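Local coordinates for putative type VI secretion protein (Escherichia coli, PDB 6SJL) that forms the trimeric spike at the tip of the type VI secretion system and binds the Tle1 effector, probably carrying it to the target cell, at the interface of chains A and B. Sequence-based numbering; all coordinates share one arbitrary frame. Chains: chain A/B, Putative type VI secretion protein.

Contact 1: the interface of chains A and B. Residues chain A 543-546; chain B 546, 548, 551-553.
Strand 544-548 of chain A, with A:Gly543 of the loop just before it, runs parallel to strand 551-556 of chain B, and B:Leu546 and B:Thr548 from chain B's own strand 544-548 approach the same stretch with their side chains. The pairing is that of an intermolecular parallel sheet in the needle of a VgrG spike. A:Ala544 uses both of its peptide groups: its N donates to B:Trp551 O at 3.0 Å, and its O accepts from B:Ser553 N at 2.8 Å. The register is carried one step further by A:Leu546 N, which donates to B:Ser553 O at 2.9 Å. A:Ala544 and B:Ser553 thus each use both N and O across the contact, which fixes how the strands are aligned.

The methyl group of A:Ala544 is the hub of the apolar packing. It faces the branch point of B:Leu546, with CB 3.7 Å from CG, and both leucine methyls lie nearly as near. CG of B:Leu546 is anti to the backbone N (chi1 -164°), which carries the fork toward chain A. B:Ile552 adds its CG1 branch, 3.8 Å from A:Ala544 CB. Beside the other sheet face, the extended chain of A:Glu545 passes B:Ser553 with methylene against methylene. Just ahead of chain A's strand, A:Gly543 is approached by B:Thr548, whose hydroxyl OG1 lies 3.5 Å from A:Gly543 CA.

Contact 2: the interface of chains A and B. Residues chain A 702-705; chain B 704, 710-713.
A:Leu702 through A:Ser705 pair in parallel with B:Leu710 through B:Gln713, strand 702-706 of one chain beside strand 710-714 of the other. Backbone hydrogen bonds hold the pair. B:Asp711 N donates to A:Leu702 O at 2.8 Å, and its own O takes A:Met704 N at 2.8 Å, a nearly straight bond (172° at H). B:Gln713 N then reaches A:Met704 O at 3.0 Å.

Among side chains, the polar link is slight: A:Ser703 OG makes a weak hydrogen bond with B:Asp711 OD1 of the carboxylate at 3.5 Å.

The apolar contacts lie on the other side of the sheet, where the two copies of one methionine meet. A:Met704 and B:Met704 cross obliquely, each thioether bent at chi3 (-97° and -85°), and this bend brings methyl to methyl and SD to SD, the sulfurs 3.7 Å apart. The CD2 methyl of A:Leu702 rests on the sulfur of B:Met704, 3.5 Å from SD. Nearer the backbone, A:Leu702 CB packs on the branch point of B:Leu710, 4.0 Å from CG.

The backbone bonds join neighbouring chains in one sheet, while the leucines and methionines pack between chains on its inner side, which probably helps to hold the spike together as a continuous needle.

Contact 3: the interface of chains A and B. Residues chain A 677, 684, 686, 695, 704; chain B 677, 686, 695.
A:Leu677 bridges B:Leu686, and A:Leu686 bridges B:Ile695, both in parallel register, so that strand 675-679 of chain A pairs with strand 684-688 of chain B, and strand 684-688 of chain A with strand 693-697 of chain B. The side chains fill the apolar interior of the intertwined beta-helix typical of VgrG and phage spike proteins.

A:Leu677 and B:Leu686 lie side by side and point the same way, with CD1 of the former 3.6 Å from CD2 of the latter. The same CD1 methyl of A:Leu677 also meets its counterpart in the other chain tip to tip, 3.8 Å from B:Leu677 CD1. The two copies of Leu686, A:Leu686 and B:Leu686, cross at a slant, their CD1 methyls 3.7 Å apart. In both, CG sits beside the backbone N and anti to the carbonyl carbon (chi1 -46° and -43°), which aims a methyl at the partner.

A:Leu686 has a second neighbour in B:Ile695, alongside and parallel, where CD1 is 3.7 Å from the isoleucine CG1. The other branch of that isoleucine, B:Ile695 CG2, meets the tip of A:Ile695 end on, 3.9 Å from CD1. The methyl of A:Met704 faces that of B:Ile695, CE to CD1, at 3.7 Å. A:Met684 comes in at about a right angle to B:Leu686, its sulfur SD 3.8 Å from CB.

Contact 4: the interface of chains A and B. Residues chain A 644-646, 651; chain B 587, 653-656.
Two flat carbonyl groups, those of A:Ile644 and B:Met654, each have a partner on either side of their plane. At A:Ile644 O, the amide N of B:Met654 comes from one side, tilted 30° from the carbonyl plane and hydrogen-bonded at 3.0 Å. The CG2 methyl of B:Ile653 lies on the opposite side, 3.7 Å from A:Ile644 O. B:Met654 O repeats the pattern: A:Ser646 N donates to it at 3.1 Å, tilted 32°, from the same side as the A:Ala645 methyl. Its other face is covered by A:Val651, whose CG2 lies 3.6 Å from B:Met654 O. Beyond the end of chain B's strand, B:Gly656 N closes the row on A:Ser646 O at 2.8 Å.

These bonds join strand 642-646 of chain A to strand 651-655 of chain B in parallel, as in the beta-helical needle of the VgrG family. A:Val651 and B:Ile653 pack beside them at a slant, CG1 of the valine 3.7 Å from CG2 of the isoleucine. That valine branch is anti to the backbone N (chi1 169°), which turns it toward chain B. On the other side of the sheet, helix 578-600 of chain B lies against the strand of chain A. There the two small side chains touch methyl to methyl, A:Ala645 CB lying 3.6 Å from B:Ala587 CB.

Contact 1: the interface of chains A and B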
ATOM      1  N   GLY A 543      -3.054  40.566  -7.127  1.00 32.63           N
ATOM      2  CA  GLY A 543      -3.069  39.564  -8.157  1.00 32.63           C
ATOM      3  C   GLY A 543      -4.415  39.461  -8.821  1.00 32.63           C
ATOM      4  O   GLY A 543      -5.175  40.421  -8.846  1.00 32.63           O
ATOM      5  N   ALA A 544      -4.730  38.292  -9.344  1.00 29.49           N
ATOM      6  CA  ALA A 544      -5.938  38.077 -10.110  1.00 29.49           C
ATOM      7  C   ALA A 544      -6.931  37.298  -9.275  1.00 29.49           C
ATOM      8  O   ALA A 544      -6.562  36.326  -8.625  1.00 29.49           O
ATOM      9  CB  ALA A 544      -5.620  37.318 -11.391  1.00 29.49           C
ATOM     10  N   GLU A 545      -8.184  37.717  -9.288  1.00 30.32           N
ATOM     11  CA  GLU A 545      -9.232  36.964  -8.626  1.00 30.32           C
ATOM     12  C   GLU A 545     -10.405  36.779  -9.570  1.00 30.32           C
ATOM     13  O   GLU A 545     -11.062  37.750  -9.939  1.00 30.32           O
ATOM     14  CB  GLU A 545      -9.676  37.661  -7.352  1.00 30.32           C
ATOM     15  CG  GLU A 545     -10.682  36.877  -6.592  1.00 30.32           C
ATOM     16  CD  GLU A 545     -11.184  37.608  -5.409  1.00 30.32           C
ATOM     17  OE1 GLU A 545     -11.255  38.844  -5.477  1.00 30.32           O
ATOM     18  OE2 GLU A 545     -11.518  36.955  -4.404  1.00 30.32           O
ATOM     19  N   LEU A 546     -10.672  35.543  -9.958  1.00 28.76           N
ATOM     20  CA  LEU A 546     -11.929  35.185 -10.589  1.00 28.76           C
ATOM     21  C   LEU A 546     -12.836  34.691  -9.482  1.00 28.76           C
ATOM     22  O   LEU A 546     -12.498  33.745  -8.778  1.00 28.76           O
ATOM     23  CB  LEU A 546     -11.750  34.124 -11.668  1.00 28.76           C
ATOM     24  CG  LEU A 546     -12.961  33.972 -12.579  1.00 28.76           C
ATOM     25  CD1 LEU A 546     -13.327  35.291 -13.188  1.00 28.76           C
ATOM     26  CD2 LEU A 546     -12.727  32.937 -13.646  1.00 28.76           C
TER
ATOM     27  N   LEU B 546      -4.795  33.832 -17.566  1.00 29.81           N
ATOM     28  CA  LEU B 546      -4.875  34.650 -16.370  1.00 29.81           C
ATOM     29  C   LEU B 546      -3.509  34.622 -15.720  1.00 29.81           C
ATOM     30  O   LEU B 546      -2.980  33.555 -15.427  1.00 29.81           O
ATOM     31  CB  LEU B 546      -5.936  34.140 -15.408  1.00 29.81           C
ATOM     32  CG  LEU B 546      -6.296  35.178 -14.369  1.00 29.81           C
ATOM     33  CD1 LEU B 546      -6.790  36.404 -15.047  1.00 29.81           C
ATOM     34  CD2 LEU B 546      -7.326  34.624 -13.448  1.00 29.81           C
ATOM     35  N   THR B 548      -0.347  36.676 -13.378  1.00 32.02           N
ATOM     36  CA  THR B 548       0.098  37.685 -12.425  1.00 32.02           C
ATOM     37  C   THR B 548       1.395  37.224 -11.795  1.00 32.02           C
ATOM     38  O   THR B 548       1.772  36.060 -11.910  1.00 32.02           O
ATOM     39  CB  THR B 548      -0.951  37.975 -11.347  1.00 32.02           C
ATOM     40  OG1 THR B 548      -0.543  39.104 -10.580  1.00 32.02           O
ATOM     41  CG2 THR B 548      -1.105  36.834 -10.434  1.00 32.02           C
ATOM     42  N   TRP B 551      -0.664  36.508  -6.238  1.00 30.58           N
ATOM     43  CA  TRP B 551      -1.539  35.358  -6.140  1.00 30.58           C
ATOM     44  C   TRP B 551      -2.651  35.391  -7.167  1.00 30.58           C
ATOM     45  O   TRP B 551      -3.119  36.445  -7.580  1.00 30.58           O
ATOM     46  CB  TRP B 551      -2.163  35.290  -4.764  1.00 30.58           C
ATOM     47  CG  TRP B 551      -1.192  35.220  -3.712  1.00 30.58           C
ATOM     48  CD1 TRP B 551      -0.678  34.109  -3.167  1.00 30.58           C
ATOM     49  CD2 TRP B 551      -0.587  36.315  -3.048  1.00 30.58           C
ATOM     50  NE1 TRP B 551       0.210  34.428  -2.198  1.00 30.58           N
ATOM     51  CE2 TRP B 551       0.291  35.787  -2.107  1.00 30.58           C
ATOM     52  CE3 TRP B 551      -0.703  37.698  -3.160  1.00 30.58           C
ATOM     53  CZ2 TRP B 551       1.046  36.582  -1.280  1.00 30.58           C
ATOM     54  CZ3 TRP B 551       0.049  38.477  -2.349  1.00 30.58           C
ATOM     55  CH2 TRP B 551       0.909  37.924  -1.417  1.00 30.58           C
ATOM     56  N   ILE B 552      -3.106  34.212  -7.551  1.00 28.10           N
ATOM     57  CA  ILE B 552      -4.344  34.062  -8.290  1.00 28.10           C
ATOM     58  C   ILE B 552      -5.322  33.329  -7.399  1.00 28.10           C
ATOM     59  O   ILE B 552      -4.978  32.308  -6.804  1.00 28.10           O
ATOM     60  CB  ILE B 552      -4.143  33.332  -9.625  1.00 28.10           C
ATOM     61  CG1 ILE B 552      -3.506  34.271 -10.634  1.00 28.10           C
ATOM     62  CG2 ILE B 552      -5.449  32.865 -10.152  1.00 28.10           C
ATOM     63  CD1 ILE B 552      -3.455  33.748 -11.975  1.00 28.10           C
ATOM     64  N   SER B 553      -6.520  33.871  -7.272  1.00 27.62           N
ATOM     65  CA  SER B 553      -7.570  33.278  -6.463  1.00 27.62           C
ATOM     66  C   SER B 553      -8.758  33.011  -7.364  1.00 27.62           C
ATOM     67  O   SER B 553      -9.272  33.927  -7.997  1.00 27.62           O
ATOM     68  CB  SER B 553      -7.955  34.195  -5.316  1.00 27.62           C
ATOM     69  OG  SER B 553      -8.966  33.606  -4.536  1.00 27.62           O
TER

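Contact 2: the interface of chains A and B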
ATOM      1  N   LEU A 702       1.487 -20.104  -1.051  1.00 30.67           N
ATOM      2  CA  LEU A 702       2.087 -19.032  -0.285  1.00 30.67           C
ATOM      3  C   LEU A 702       3.544 -19.379  -0.076  1.00 30.67           C
ATOM      4  O   LEU A 702       3.858 -20.443   0.449  1.00 30.67           O
ATOM      5  CB  LEU A 702       1.400 -18.844   1.054  1.00 30.67           C
ATOM      6  CG  LEU A 702       1.764 -17.570   1.790  1.00 30.67           C
ATOM      7  CD1 LEU A 702       0.583 -17.074   2.532  1.00 30.67           C
ATOM      8  CD2 LEU A 702       2.880 -17.811   2.733  1.00 30.67           C
ATOM      9  N   SER A 703       4.430 -18.496  -0.490  1.00 31.29           N
ATOM     10  CA  SER A 703       5.853 -18.692  -0.300  1.00 31.29           C
ATOM     11  C   SER A 703       6.368 -17.566   0.565  1.00 31.29           C
ATOM     12  O   SER A 703       6.183 -16.397   0.236  1.00 31.29           O
ATOM     13  CB  SER A 703       6.585 -18.733  -1.631  1.00 31.29           C
ATOM     14  OG  SER A 703       7.973 -18.858  -1.430  1.00 31.29           O
ATOM     15  N   MET A 704       6.984 -17.912   1.677  1.00 31.38           N
ATOM     16  CA  MET A 704       7.607 -16.942   2.553  1.00 31.38           C
ATOM     17  C   MET A 704       9.073 -17.303   2.646  1.00 31.38           C
ATOM     18  O   MET A 704       9.425 -18.339   3.204  1.00 31.38           O
ATOM     19  CB  MET A 704       6.951 -16.947   3.921  1.00 31.38           C
ATOM     20  CG  MET A 704       7.717 -16.221   4.946  1.00 31.38           C
ATOM     21  SD  MET A 704       6.791 -16.108   6.453  1.00 31.38           S
ATOM     22  CE  MET A 704       6.125 -14.485   6.204  1.00 31.38           C
ATOM     23  N   SER A 705       9.921 -16.463   2.091  1.00 32.56           N
ATOM     24  CA  SER A 705      11.320 -16.785   1.929  1.00 32.56           C
ATOM     25  C   SER A 705      12.156 -15.746   2.633  1.00 32.56           C
ATOM     26  O   SER A 705      11.736 -14.614   2.844  1.00 32.56           O
ATOM     27  CB  SER A 705      11.735 -16.824   0.470  1.00 32.56           C
ATOM     28  OG  SER A 705      10.984 -17.769  -0.256  1.00 32.56           O
TER
ATOM     29  N   MET B 704      -1.188 -17.218   8.777  1.00 31.78           N
ATOM     30  CA  MET B 704      -0.597 -17.285   7.454  1.00 31.78           C
ATOM     31  C   MET B 704      -1.133 -18.542   6.807  1.00 31.78           C
ATOM     32  O   MET B 704      -0.793 -19.646   7.221  1.00 31.78           O
ATOM     33  CB  MET B 704       0.917 -17.299   7.539  1.00 31.78           C
ATOM     34  CG  MET B 704       1.567 -17.735   6.289  1.00 31.78           C
ATOM     35  SD  MET B 704       3.260 -17.236   6.198  1.00 31.78           S
ATOM     36  CE  MET B 704       2.961 -15.618   5.542  1.00 31.78           C
ATOM     37  N   LEU B 710       2.226 -24.361   1.003  1.00 31.70           N
ATOM     38  CA  LEU B 710       2.820 -23.245   1.717  1.00 31.70           C
ATOM     39  C   LEU B 710       4.274 -23.574   1.995  1.00 31.70           C
ATOM     40  O   LEU B 710       4.582 -24.635   2.525  1.00 31.70           O
ATOM     41  CB  LEU B 710       2.069 -22.961   3.014  1.00 31.70           C
ATOM     42  CG  LEU B 710       2.375 -21.647   3.711  1.00 31.70           C
ATOM     43  CD1 LEU B 710       1.168 -21.155   4.423  1.00 31.70           C
ATOM     44  CD2 LEU B 710       3.485 -21.814   4.682  1.00 31.70           C
ATOM     45  N   ASP B 711       5.166 -22.667   1.629  1.00 32.92           N
ATOM     46  CA  ASP B 711       6.593 -22.912   1.691  1.00 32.92           C
ATOM     47  C   ASP B 711       7.263 -21.816   2.487  1.00 32.92           C
ATOM     48  O   ASP B 711       7.166 -20.644   2.135  1.00 32.92           O
ATOM     49  CB  ASP B 711       7.187 -22.969   0.300  1.00 32.92           C
ATOM     50  CG  ASP B 711       8.690 -22.888   0.314  1.00 32.92           C
ATOM     51  OD1 ASP B 711       9.234 -21.874  -0.179  1.00 32.92           O
ATOM     52  OD2 ASP B 711       9.342 -23.840   0.802  1.00 32.92           O
ATOM     53  N   ILE B 712       7.949 -22.199   3.550  1.00 31.13           N
ATOM     54  CA  ILE B 712       8.735 -21.292   4.363  1.00 31.13           C
ATOM     55  C   ILE B 712      10.171 -21.729   4.229  1.00 31.13           C
ATOM     56  O   ILE B 712      10.480 -22.907   4.396  1.00 31.13           O
ATOM     57  CB  ILE B 712       8.302 -21.303   5.828  1.00 31.13           C
ATOM     58  CG1 ILE B 712       6.890 -20.774   5.952  1.00 31.13           C
ATOM     59  CG2 ILE B 712       9.234 -20.476   6.634  1.00 31.13           C
ATOM     60  CD1 ILE B 712       6.199 -21.274   7.131  1.00 31.13           C
ATOM     61  N   GLN B 713      11.040 -20.803   3.884  1.00 34.03           N
ATOM     62  CA  GLN B 713      12.392 -21.187   3.546  1.00 34.03           C
ATOM     63  C   GLN B 713      13.355 -20.096   3.950  1.00 34.03           C
ATOM     64  O   GLN B 713      13.042 -18.919   3.812  1.00 34.03           O
ATOM     65  CB  GLN B 713      12.504 -21.462   2.062  1.00 34.03           C
ATOM     66  CG  GLN B 713      13.870 -21.838   1.649  1.00 34.03           C
ATOM     67  CD  GLN B 713      13.966 -22.071   0.187  1.00 34.03           C
ATOM     68  OE1 GLN B 713      12.978 -21.964  -0.531  1.00 34.03           O
ATOM     69  NE2 GLN B 713      15.165 -22.368  -0.284  1.00 34.03           N
TER

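Contact 3: the interface of chains A and B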
ATOM      1  N   LEU A 677       4.445  -4.932  -3.289  1.00 26.75           N
ATOM      2  CA  LEU A 677       5.192  -3.950  -2.525  1.00 26.75           C
ATOM      3  C   LEU A 677       6.654  -4.334  -2.558  1.00 26.75           C
ATOM      4  O   LEU A 677       7.015  -5.426  -2.134  1.00 26.75           O
ATOM      5  CB  LEU A 677       4.703  -3.878  -1.087  1.00 26.75           C
ATOM      6  CG  LEU A 677       3.214  -3.814  -0.838  1.00 26.75           C
ATOM      7  CD1 LEU A 677       3.005  -3.931   0.624  1.00 26.75           C
ATOM      8  CD2 LEU A 677       2.711  -2.516  -1.311  1.00 26.75           C
ATOM      9  N   MET A 684      10.863  -4.197   5.123  1.00 29.45           N
ATOM     10  CA  MET A 684       9.421  -4.113   5.067  1.00 29.45           C
ATOM     11  C   MET A 684       8.867  -4.398   6.445  1.00 29.45           C
ATOM     12  O   MET A 684       9.218  -5.403   7.055  1.00 29.45           O
ATOM     13  CB  MET A 684       8.879  -5.102   4.055  1.00 29.45           C
ATOM     14  CG  MET A 684       7.431  -4.966   3.794  1.00 29.45           C
ATOM     15  SD  MET A 684       6.981  -5.816   2.305  1.00 29.45           S
ATOM     16  CE  MET A 684       7.813  -4.777   1.146  1.00 29.45           C
ATOM     17  N   LEU A 686       5.267  -4.958   8.107  1.00 28.88           N
ATOM     18  CA  LEU A 686       3.831  -5.137   7.995  1.00 28.88           C
ATOM     19  C   LEU A 686       3.308  -5.388   9.401  1.00 28.88           C
ATOM     20  O   LEU A 686       3.215  -6.523   9.851  1.00 28.88           O
ATOM     21  CB  LEU A 686       3.509  -6.261   7.054  1.00 28.88           C
ATOM     22  CG  LEU A 686       4.312  -6.216   5.764  1.00 28.88           C
ATOM     23  CD1 LEU A 686       4.238  -7.526   5.059  1.00 28.88           C
ATOM     24  CD2 LEU A 686       3.773  -5.145   4.883  1.00 28.88           C
ATOM     25  N   ILE A 695      -2.707 -13.350   6.539  1.00 29.27           N
ATOM     26  CA  ILE A 695      -2.042 -13.437   5.250  1.00 29.27           C
ATOM     27  C   ILE A 695      -2.537 -14.709   4.590  1.00 29.27           C
ATOM     28  O   ILE A 695      -2.319 -15.800   5.114  1.00 29.27           O
ATOM     29  CB  ILE A 695      -0.520 -13.448   5.400  1.00 29.27           C
ATOM     30  CG1 ILE A 695      -0.070 -12.235   6.185  1.00 29.27           C
ATOM     31  CG2 ILE A 695       0.141 -13.461   4.068  1.00 29.27           C
ATOM     32  CD1 ILE A 695       1.229 -12.395   6.856  1.00 29.27           C
ATOM     33  N   MET A 704       6.984 -17.912   1.677  1.00 31.38           N
ATOM     34  CA  MET A 704       7.607 -16.942   2.553  1.00 31.38           C
ATOM     35  C   MET A 704       9.073 -17.303   2.646  1.00 31.38           C
ATOM     36  O   MET A 704       9.425 -18.339   3.204  1.00 31.38           O
ATOM     37  CB  MET A 704       6.951 -16.947   3.921  1.00 31.38           C
ATOM     38  CG  MET A 704       7.717 -16.221   4.946  1.00 31.38           C
ATOM     39  SD  MET A 704       6.791 -16.108   6.453  1.00 31.38           S
ATOM     40  CE  MET A 704       6.125 -14.485   6.204  1.00 31.38           C
TER
ATOM     41  N   LEU B 677      -4.812  -5.321   1.900  1.00 26.91           N
ATOM     42  CA  LEU B 677      -4.399  -5.372   0.514  1.00 26.91           C
ATOM     43  C   LEU B 677      -4.968  -6.648  -0.058  1.00 26.91           C
ATOM     44  O   LEU B 677      -4.536  -7.734   0.311  1.00 26.91           O
ATOM     45  CB  LEU B 677      -2.884  -5.352   0.393  1.00 26.91           C
ATOM     46  CG  LEU B 677      -2.123  -4.346   1.230  1.00 26.91           C
ATOM     47  CD1 LEU B 677      -0.677  -4.641   1.113  1.00 26.91           C
ATOM     48  CD2 LEU B 677      -2.387  -3.009   0.687  1.00 26.91           C
ATOM     49  N   LEU B 686       5.256  -9.321  -1.602  1.00 29.22           N
ATOM     50  CA  LEU B 686       5.737  -8.411  -0.575  1.00 29.22           C
ATOM     51  C   LEU B 686       7.223  -8.676  -0.432  1.00 29.22           C
ATOM     52  O   LEU B 686       7.637  -9.478   0.397  1.00 29.22           O
ATOM     53  CB  LEU B 686       5.018  -8.603   0.717  1.00 29.22           C
ATOM     54  CG  LEU B 686       3.512  -8.779   0.648  1.00 29.22           C
ATOM     55  CD1 LEU B 686       3.002  -9.235   1.965  1.00 29.22           C
ATOM     56  CD2 LEU B 686       2.861  -7.502   0.268  1.00 29.22           C
ATOM     57  N   ILE B 695       7.009  -8.946   9.983  1.00 29.09           N
ATOM     58  CA  ILE B 695       5.560  -9.048   9.990  1.00 29.09           C
ATOM     59  C   ILE B 695       5.123  -9.355  11.408  1.00 29.09           C
ATOM     60  O   ILE B 695       5.424 -10.427  11.927  1.00 29.09           O
ATOM     61  CB  ILE B 695       5.073 -10.132   9.028  1.00 29.09           C
ATOM     62  CG1 ILE B 695       5.549  -9.827   7.625  1.00 29.09           C
ATOM     63  CG2 ILE B 695       3.594 -10.268   9.092  1.00 29.09           C
ATOM     64  CD1 ILE B 695       5.394 -10.940   6.700  1.00 29.09           C
TER

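Contact 4: the interface of chains A and B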
ATOM      1  N   ILE A 644      -9.021  10.553  -6.955  1.00 26.31           N
ATOM      2  CA  ILE A 644      -8.053  10.629  -8.028  1.00 26.31           C
ATOM      3  C   ILE A 644      -8.267   9.380  -8.853  1.00 26.31           C
ATOM      4  O   ILE A 644      -7.893   8.286  -8.431  1.00 26.31           O
ATOM      5  CB  ILE A 644      -6.616  10.723  -7.506  1.00 26.31           C
ATOM      6  CG1 ILE A 644      -6.357  12.075  -6.864  1.00 26.31           C
ATOM      7  CG2 ILE A 644      -5.639  10.477  -8.596  1.00 26.31           C
ATOM      8  CD1 ILE A 644      -6.620  12.091  -5.421  1.00 26.31           C
ATOM      9  N   ALA A 645      -8.887   9.523 -10.013  1.00 26.28           N
ATOM     10  CA  ALA A 645      -9.311   8.371 -10.782  1.00 26.28           C
ATOM     11  C   ALA A 645      -8.855   8.502 -12.217  1.00 26.28           C
ATOM     12  O   ALA A 645      -9.103   9.518 -12.855  1.00 26.28           O
ATOM     13  CB  ALA A 645     -10.821   8.201 -10.719  1.00 26.28           C
ATOM     14  N   SER A 646      -8.178   7.485 -12.713  1.00 28.96           N
ATOM     15  CA  SER A 646      -7.879   7.356 -14.128  1.00 28.96           C
ATOM     16  C   SER A 646      -8.782   6.286 -14.712  1.00 28.96           C
ATOM     17  O   SER A 646      -8.822   5.167 -14.211  1.00 28.96           O
ATOM     18  CB  SER A 646      -6.423   6.994 -14.346  1.00 28.96           C
ATOM     19  OG  SER A 646      -6.146   7.079 -15.709  1.00 28.96           O
ATOM     20  N   VAL A 651      -2.727   5.433 -12.278  1.00 28.03           N
ATOM     21  CA  VAL A 651      -2.481   6.557 -11.398  1.00 28.03           C
ATOM     22  C   VAL A 651      -1.086   6.363 -10.845  1.00 28.03           C
ATOM     23  O   VAL A 651      -0.817   5.372 -10.168  1.00 28.03           O
ATOM     24  CB  VAL A 651      -3.518   6.651 -10.276  1.00 28.03           C
ATOM     25  CG1 VAL A 651      -3.073   7.644  -9.258  1.00 28.03           C
ATOM     26  CG2 VAL A 651      -4.847   7.044 -10.823  1.00 28.03           C
TER
ATOM     27  N   ALA B 587     -15.392   5.250 -12.301  1.00 30.91           N
ATOM     28  CA  ALA B 587     -14.560   5.029 -11.131  1.00 30.91           C
ATOM     29  C   ALA B 587     -15.365   4.473  -9.980  1.00 30.91           C
ATOM     30  O   ALA B 587     -14.929   3.539  -9.310  1.00 30.91           O
ATOM     31  CB  ALA B 587     -13.896   6.329 -10.720  1.00 30.91           C
ATOM     32  N   ILE B 653      -8.466   6.435  -4.630  1.00 27.50           N
ATOM     33  CA  ILE B 653      -7.622   6.413  -5.807  1.00 27.50           C
ATOM     34  C   ILE B 653      -8.066   5.232  -6.638  1.00 27.50           C
ATOM     35  O   ILE B 653      -7.742   4.085  -6.330  1.00 27.50           O
ATOM     36  CB  ILE B 653      -6.142   6.316  -5.451  1.00 27.50           C
ATOM     37  CG1 ILE B 653      -5.742   7.533  -4.641  1.00 27.50           C
ATOM     38  CG2 ILE B 653      -5.336   6.236  -6.689  1.00 27.50           C
ATOM     39  CD1 ILE B 653      -4.543   7.313  -3.829  1.00 27.50           C
ATOM     40  N   MET B 654      -8.817   5.511  -7.683  1.00 30.69           N
ATOM     41  CA  MET B 654      -9.377   4.504  -8.557  1.00 30.69           C
ATOM     42  C   MET B 654      -8.585   4.529  -9.850  1.00 30.69           C
ATOM     43  O   MET B 654      -8.118   5.577 -10.273  1.00 30.69           O
ATOM     44  CB  MET B 654     -10.855   4.782  -8.801  1.00 30.69           C
ATOM     45  CG  MET B 654     -11.668   5.090  -7.544  1.00 30.69           C
ATOM     46  SD  MET B 654     -11.910   3.648  -6.512  1.00 30.69           S
ATOM     47  CE  MET B 654     -11.035   3.958  -4.970  1.00 30.69           C
ATOM     48  N   SER B 655      -8.381   3.374 -10.448  1.00 30.51           N
ATOM     49  CA  SER B 655      -7.500   3.308 -11.598  1.00 30.51           C
ATOM     50  C   SER B 655      -7.998   2.240 -12.550  1.00 30.51           C
ATOM     51  O   SER B 655      -8.421   1.174 -12.108  1.00 30.51           O
ATOM     52  CB  SER B 655      -6.082   3.011 -11.153  1.00 30.51           C
ATOM     53  OG  SER B 655      -5.221   3.039 -12.252  1.00 30.51           O
ATOM     54  N   GLY B 656      -7.969   2.526 -13.845  1.00 31.72           N
ATOM     55  CA  GLY B 656      -8.345   1.511 -14.808  1.00 31.72           C
ATOM     56  C   GLY B 656      -7.263   0.476 -15.014  1.00 31.72           C
ATOM     57  O   GLY B 656      -7.551  -0.708 -15.159  1.00 31.72           O
TER

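Strung along the spike, the contacts run in the order contact 1, contact 4, contact 3 and contact 2. The centres of their C-alpha atoms are about 30 Å apart from contact 1 to contact 4, 24 Å from contact 4 to contact 3 and 12 Å from contact 3 to contact 2, with about 58 Å between the ends. Contacts 2 and 3 share A:Met704, whose backbone pairs in contact 2 and whose thioether packs in both. Parallel strand pairing between chains recurs in all four, and contact 4 adds a helix, so the chains associate over a long stretch, consistent with one continuous trimeric needle.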